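Local coordinates for protein 5-carboxyvanillate decarboxylase (Sphingomonas paucimobilis, PDB 4L6D) that probably catalyses the non-oxidative decarboxylation of 5-carboxyvanillate to vanillate, with a manganese-binding active site in an amidohydrolase fold, at residues A[59-72]-A[298-311]. Sequence-based numbering, arbitrary orientation.
Sequences ERLAEMDSNGVDMH and YPYQPMAPAVQFIR. With VNL (4-hydroxy-3-methoxybenzoate), chain J.
M303 packs as a knob among R60, E63, M64 and N67, a worked example of one helix receiving another's side chain in a TIM-barrel amidohydrolase. Helices 59-67 and 303-311 run 33° from parallel, and M303 CE reaches 3.5 Å from H72 CE1 while lying over the centre of one Y298 ring face; P299 CB covers the other. V69 CG2 presses tightly on V307 CG2. Among aromatic and charged groups, the Y298 ring, carried toward R60 with CG anti to the backbone N (chi1 -178°), lies edge-on over one face of the R60 guanidinium, the planes 72° apart; R60 NH2 bonds A10 O, and NH1 donates weakly to H72 ND1. H72 NE2 makes a weak bond to M303 SD. At the Schellman turn, R311 NH2 donates to N67 O at 3.0 Å, within its guanidinium plane, while a water links E63 OE1 to the A304 amide. Beyond the cis-peptide before P299, Y300 lays its ring face over vanillate and bonds T77 through OH; a serine here would probably leave that ligand face uncovered and T77 without its phenol partner. Apolar packing and weak bonds thus hold M303, H72 and R60 together, while R311 and water satisfy N67 O.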
loop_
_atom_site.group_PDB
_atom_site.type_symbol
_atom_site.label_atom_id
_atom_site.label_comp_id
_atom_site.label_asym_id
_atom_site.label_seq_id
_atom_site.Cartn_x
_atom_site.Cartn_y
_atom_site.Cartn_z
ATOM N N GLU A 59 31.678 -7.363 13.347
ATOM C CA GLU A 59 30.510 -6.916 14.106
ATOM C C GLU A 59 29.288 -7.805 13.844
ATOM O O GLU A 59 28.576 -8.186 14.778
ATOM C CB GLU A 59 30.179 -5.451 13.780
ATOM C CG GLU A 59 28.871 -4.923 14.406
ATOM C CD GLU A 59 28.466 -3.546 13.875
ATOM O OE1 GLU A 59 29.266 -2.924 13.140
ATOM O OE2 GLU A 59 27.341 -3.088 14.183
ATOM N N ARG A 60 29.058 -8.150 12.578
ATOM C CA ARG A 60 27.852 -8.886 12.212
ATOM C C ARG A 60 27.807 -10.246 12.910
ATOM O O ARG A 60 26.796 -10.616 13.505
ATOM C CB ARG A 60 27.755 -9.055 10.692
ATOM C CG ARG A 60 26.486 -9.756 10.221
ATOM C CD ARG A 60 26.585 -10.162 8.754
ATOM N NE ARG A 60 26.864 -9.030 7.869
ATOM C CZ ARG A 60 25.981 -8.468 7.047
ATOM N NH1 ARG A 60 24.727 -8.922 6.960
ATOM N NH2 ARG A 60 26.364 -7.447 6.290
ATOM N N LEU A 61 28.900 -10.992 12.832
ATOM C CA LEU A 61 28.936 -12.303 13.471
ATOM C C LEU A 61 28.895 -12.182 15.002
ATOM O O LEU A 61 28.256 -12.995 15.673
ATOM C CB LEU A 61 30.175 -13.073 13.021
ATOM C CG LEU A 61 30.226 -14.561 13.346
ATOM C CD1 LEU A 61 29.016 -15.304 12.788
ATOM C CD2 LEU A 61 31.518 -15.139 12.782
ATOM N N ALA A 62 29.570 -11.175 15.550
ATOM C CA ALA A 62 29.534 -10.962 16.996
ATOM C C ALA A 62 28.100 -10.724 17.470
ATOM O O ALA A 62 27.684 -11.247 18.506
ATOM C CB ALA A 62 30.445 -9.795 17.400
ATOM N N GLU A 63 27.353 -9.939 16.704
ATOM C CA GLU A 63 25.959 -9.651 17.048
ATOM C C GLU A 63 25.079 -10.887 16.870
ATOM O O GLU A 63 24.167 -11.132 17.664
ATOM C CB GLU A 63 25.421 -8.505 16.197
ATOM C CG GLU A 63 25.907 -7.158 16.656
ATOM C CD GLU A 63 25.112 -6.649 17.840
ATOM O OE1 GLU A 63 23.890 -6.436 17.682
ATOM O OE2 GLU A 63 25.701 -6.478 18.926
ATOM N N MET A 64 25.344 -11.672 15.832
ATOM C CA MET A 64 24.640 -12.940 15.684
ATOM C C MET A 64 24.885 -13.827 16.894
ATOM O O MET A 64 23.957 -14.411 17.445
ATOM C CB MET A 64 25.053 -13.652 14.394
ATOM C CG MET A 64 24.555 -12.943 13.129
ATOM S SD MET A 64 25.429 -13.484 11.641
ATOM C CE MET A 64 24.919 -15.208 11.567
ATOM N N ASP A 65 26.133 -13.901 17.335
ATOM C CA ASP A 65 26.466 -14.755 18.463
ATOM C C ASP A 65 25.809 -14.283 19.764
ATOM O O ASP A 65 25.274 -15.098 20.521
ATOM C CB ASP A 65 27.988 -14.873 18.625
ATOM C CG ASP A 65 28.624 -15.720 17.534
ATOM O OD1 ASP A 65 27.904 -16.519 16.908
ATOM O OD2 ASP A 65 29.843 -15.591 17.312
ATOM N N SER A 66 25.833 -12.977 20.015
ATOM C CA SER A 66 25.277 -12.459 21.263
ATOM C C SER A 66 23.756 -12.590 21.317
ATOM O O SER A 66 23.179 -12.642 22.398
ATOM C CB SER A 66 25.706 -11.003 21.502
ATOM O OG SER A 66 25.071 -10.126 20.590
ATOM N N ASN A 67 23.113 -12.662 20.154
ATOM C CA ASN A 67 21.654 -12.783 20.096
ATOM C C ASN A 67 21.143 -14.174 19.739
ATOM O O ASN A 67 19.934 -14.389 19.629
ATOM C CB ASN A 67 21.077 -11.758 19.123
ATOM C CG ASN A 67 21.226 -10.349 19.627
ATOM O OD1 ASN A 67 20.454 -9.903 20.480
ATOM N ND2 ASN A 67 22.227 -9.632 19.111
ATOM N N GLY A 68 22.064 -15.113 19.551
ATOM C CA GLY A 68 21.680 -16.481 19.234
ATOM C C GLY A 68 21.078 -16.644 17.849
ATOM O O GLY A 68 20.192 -17.469 17.641
ATOM N N VAL A 69 21.558 -15.859 16.894
ATOM C CA VAL A 69 21.108 -15.977 15.514
ATOM C C VAL A 69 21.991 -16.970 14.790
ATOM O O VAL A 69 23.189 -16.755 14.663
ATOM C CB VAL A 69 21.186 -14.640 14.773
ATOM C CG1 VAL A 69 20.710 -14.803 13.336
ATOM C CG2 VAL A 69 20.359 -13.573 15.498
ATOM N N ASP A 70 21.393 -18.053 14.310
ATOM C CA ASP A 70 22.145 -19.108 13.644
ATOM C C ASP A 70 22.723 -18.654 12.305
ATOM O O ASP A 70 23.890 -18.903 12.015
ATOM C CB ASP A 70 21.257 -20.341 13.442
ATOM C CG ASP A 70 20.678 -20.865 14.747
ATOM O OD1 ASP A 70 19.891 -20.141 15.406
ATOM O OD2 ASP A 70 20.996 -22.020 15.102
ATOM N N MET A 71 21.904 -18.006 11.483
ATOM C CA MET A 71 22.327 -17.634 10.129
ATOM C C MET A 71 21.795 -16.305 9.622
ATOM O O MET A 71 20.713 -15.852 10.006
ATOM C CB MET A 71 21.881 -18.707 9.116
ATOM C CG MET A 71 22.403 -20.105 9.383
ATOM S SD MET A 71 21.963 -21.277 8.079
ATOM C CE MET A 71 23.224 -20.861 6.861
ATOM N N HIS A 72 22.575 -15.700 8.734
ATOM C CA HIS A 72 22.071 -14.673 7.827
ATOM C C HIS A 72 22.040 -15.226 6.422
ATOM O O HIS A 72 23.030 -15.819 5.954
ATOM C CB HIS A 72 22.988 -13.459 7.783
ATOM C CG HIS A 72 22.794 -12.496 8.907
ATOM N ND1 HIS A 72 23.289 -11.210 8.859
ATOM C CD2 HIS A 72 22.189 -12.628 10.111
ATOM C CE1 HIS A 72 22.975 -10.581 9.979
ATOM N NE2 HIS A 72 22.327 -11.425 10.763
ATOM N N TYR A 298 19.163 -6.370 8.715
ATOM C CA TYR A 298 20.471 -5.883 9.137
ATOM C C TYR A 298 21.270 -5.496 7.874
ATOM O O TYR A 298 21.128 -6.151 6.849
ATOM C CB TYR A 298 21.184 -6.997 9.911
ATOM C CG TYR A 298 22.538 -6.597 10.436
ATOM C CD1 TYR A 298 22.666 -5.998 11.679
ATOM C CD2 TYR A 298 23.691 -6.797 9.676
ATOM C CE1 TYR A 298 23.900 -5.618 12.162
ATOM C CE2 TYR A 298 24.927 -6.418 10.149
ATOM C CZ TYR A 298 25.028 -5.835 11.400
ATOM O OH TYR A 298 26.250 -5.441 11.893
ATOM N N PRO A 299 22.108 -4.439 7.929
ATOM C CA PRO A 299 22.451 -3.564 9.057
ATOM C C PRO A 299 21.573 -2.329 9.167
ATOM O O PRO A 299 21.868 -1.428 9.961
ATOM C CB PRO A 299 23.884 -3.149 8.724
ATOM C CG PRO A 299 23.881 -3.041 7.235
ATOM C CD PRO A 299 22.983 -4.187 6.766
ATOM N N TYR A 300 20.507 -2.285 8.383
ATOM C CA TYR A 300 19.608 -1.138 8.415
ATOM C C TYR A 300 18.731 -1.123 9.668
ATOM O O TYR A 300 18.216 -0.074 10.063
ATOM C CB TYR A 300 18.776 -1.106 7.133
ATOM C CG TYR A 300 19.634 -0.976 5.880
ATOM C CD1 TYR A 300 20.223 0.242 5.537
ATOM C CD2 TYR A 300 19.881 -2.073 5.058
ATOM C CE1 TYR A 300 21.024 0.368 4.400
ATOM C CE2 TYR A 300 20.679 -1.956 3.916
ATOM C CZ TYR A 300 21.243 -0.736 3.592
ATOM O OH TYR A 300 22.030 -0.604 2.469
ATOM N N GLN A 301 18.557 -2.294 10.280
ATOM C CA GLN A 301 17.892 -2.429 11.574
ATOM C C GLN A 301 18.742 -3.307 12.483
ATOM O O GLN A 301 19.524 -4.128 12.001
ATOM C CB GLN A 301 16.501 -3.032 11.415
ATOM C CG GLN A 301 15.590 -2.140 10.606
ATOM C CD GLN A 301 14.118 -2.384 10.864
ATOM O OE1 GLN A 301 13.290 -2.031 10.044
ATOM N NE2 GLN A 301 13.787 -2.936 12.028
ATOM N N PRO A 302 18.597 -3.136 13.805
ATOM C CA PRO A 302 19.385 -3.920 14.762
ATOM C C PRO A 302 18.830 -5.323 14.998
ATOM O O PRO A 302 17.627 -5.557 14.890
ATOM C CB PRO A 302 19.251 -3.108 16.048
ATOM C CG PRO A 302 17.930 -2.460 15.940
ATOM C CD PRO A 302 17.816 -2.085 14.480
ATOM N N MET A 303 19.716 -6.243 15.346
ATOM C CA MET A 303 19.329 -7.642 15.516
ATOM C C MET A 303 18.501 -7.932 16.759
ATOM O O MET A 303 17.535 -8.685 16.671
ATOM C CB MET A 303 20.562 -8.548 15.498
ATOM C CG MET A 303 21.336 -8.442 14.203
ATOM S SD MET A 303 22.491 -9.808 14.002
ATOM C CE MET A 303 23.811 -9.042 13.052
ATOM N N ALA A 304 18.870 -7.361 17.908
ATOM C CA ALA A 304 18.219 -7.762 19.171
ATOM C C ALA A 304 16.693 -7.620 19.174
ATOM O O ALA A 304 16.000 -8.566 19.541
ATOM C CB ALA A 304 18.843 -7.070 20.391
ATOM N N PRO A 305 16.160 -6.458 18.744
ATOM C CA PRO A 305 14.697 -6.353 18.773
ATOM C C PRO A 305 14.031 -7.323 17.799
ATOM O O PRO A 305 12.951 -7.831 18.091
ATOM C CB PRO A 305 14.417 -4.905 18.347
ATOM C CG PRO A 305 15.700 -4.178 18.489
ATOM C CD PRO A 305 16.816 -5.168 18.444
ATOM N N ALA A 306 14.654 -7.573 16.653
ATOM C CA ALA A 306 14.062 -8.483 15.673
ATOM C C ALA A 306 14.021 -9.907 16.226
ATOM O O ALA A 306 13.045 -10.632 16.055
ATOM C CB ALA A 306 14.841 -8.425 14.361
ATOM N N VAL A 307 15.109 -10.305 16.869
ATOM C CA VAL A 307 15.196 -11.606 17.515
ATOM C C VAL A 307 14.152 -11.742 18.623
ATOM O O VAL A 307 13.445 -12.753 18.707
ATOM C CB VAL A 307 16.620 -11.827 18.073
ATOM C CG1 VAL A 307 16.674 -13.040 19.010
ATOM C CG2 VAL A 307 17.604 -11.993 16.918
ATOM N N GLN A 308 14.044 -10.726 19.470
ATOM C CA GLN A 308 13.124 -10.809 20.591
ATOM C C GLN A 308 11.677 -10.813 20.122
ATOM O O GLN A 308 10.829 -11.457 20.746
ATOM C CB GLN A 308 13.444 -9.719 21.609
ATOM C CG GLN A 308 14.833 -9.980 22.189
ATOM C CD GLN A 308 15.391 -8.854 23.035
ATOM O OE1 GLN A 308 14.662 -7.972 23.503
ATOM N NE2 GLN A 308 16.700 -8.899 23.259
ATOM N N PHE A 309 11.417 -10.148 18.998
ATOM C CA PHE A 309 10.094 -10.175 18.371
ATOM C C PHE A 309 9.648 -11.610 18.053
ATOM O O PHE A 309 8.544 -12.024 18.433
ATOM C CB PHE A 309 10.112 -9.280 17.122
ATOM C CG PHE A 309 9.130 -9.668 16.038
ATOM C CD1 PHE A 309 7.757 -9.497 16.199
ATOM C CD2 PHE A 309 9.605 -10.172 14.825
ATOM C CE1 PHE A 309 6.869 -9.837 15.168
ATOM C CE2 PHE A 309 8.730 -10.514 13.797
ATOM C CZ PHE A 309 7.361 -10.354 13.973
ATOM N N ILE A 310 10.506 -12.389 17.402
ATOM C CA ILE A 310 10.111 -13.757 17.072
ATOM C C ILE A 310 10.172 -14.708 18.281
ATOM O O ILE A 310 9.294 -15.562 18.434
ATOM C CB ILE A 310 10.860 -14.303 15.824
ATOM C CG1 ILE A 310 10.312 -15.670 15.405
ATOM C CG2 ILE A 310 12.344 -14.401 16.076
ATOM C CD1 ILE A 310 8.856 -15.656 15.006
ATOM N N ARG A 311 11.165 -14.545 19.162
ATOM C CA ARG A 311 11.259 -15.413 20.339
ATOM C C ARG A 311 10.043 -15.281 21.253
ATOM O O ARG A 311 9.698 -16.219 21.980
ATOM C CB ARG A 311 12.538 -15.144 21.143
ATOM C CG ARG A 311 13.828 -15.624 20.478
ATOM C CD ARG A 311 14.933 -15.630 21.535
ATOM N NE ARG A 311 16.290 -15.692 20.989
ATOM C CZ ARG A 311 16.860 -16.791 20.517
ATOM N NH1 ARG A 311 16.192 -17.941 20.512
ATOM N NH2 ARG A 311 18.105 -16.738 20.048
HETATM C C1 VNL J . 17.291 1.035 4.206
HETATM C CO1 VNL J . 16.572 0.073 4.929
HETATM C CO2 VNL J . 17.936 0.708 2.997
HETATM C CM1 VNL J . 16.489 -1.250 4.459
HETATM C CM2 VNL J . 17.855 -0.593 2.506
HETATM O OM VNL J . 18.447 -1.006 1.341
HETATM C CZ VNL J . 17.114 -1.607 3.264
HETATM C CC VNL J . 17.401 2.435 4.750
HETATM C CV VNL J . 19.184 -0.069 0.531
HETATM O O1 VNL J . 17.099 2.682 5.949
HETATM O O2 VNL J . 17.861 3.330 4.002
HETATM O O3 VNL J . 17.355 -2.905 2.909
HETATM O O HOH W 1 21.165 -5.633 18.356
HETATM O O HOH W 2 22.593 -5.620 15.727
HETATM O O HOH W 3 18.203 -10.835 21.813
HETATM O O HOH W 4 18.105 -13.642 22.099
#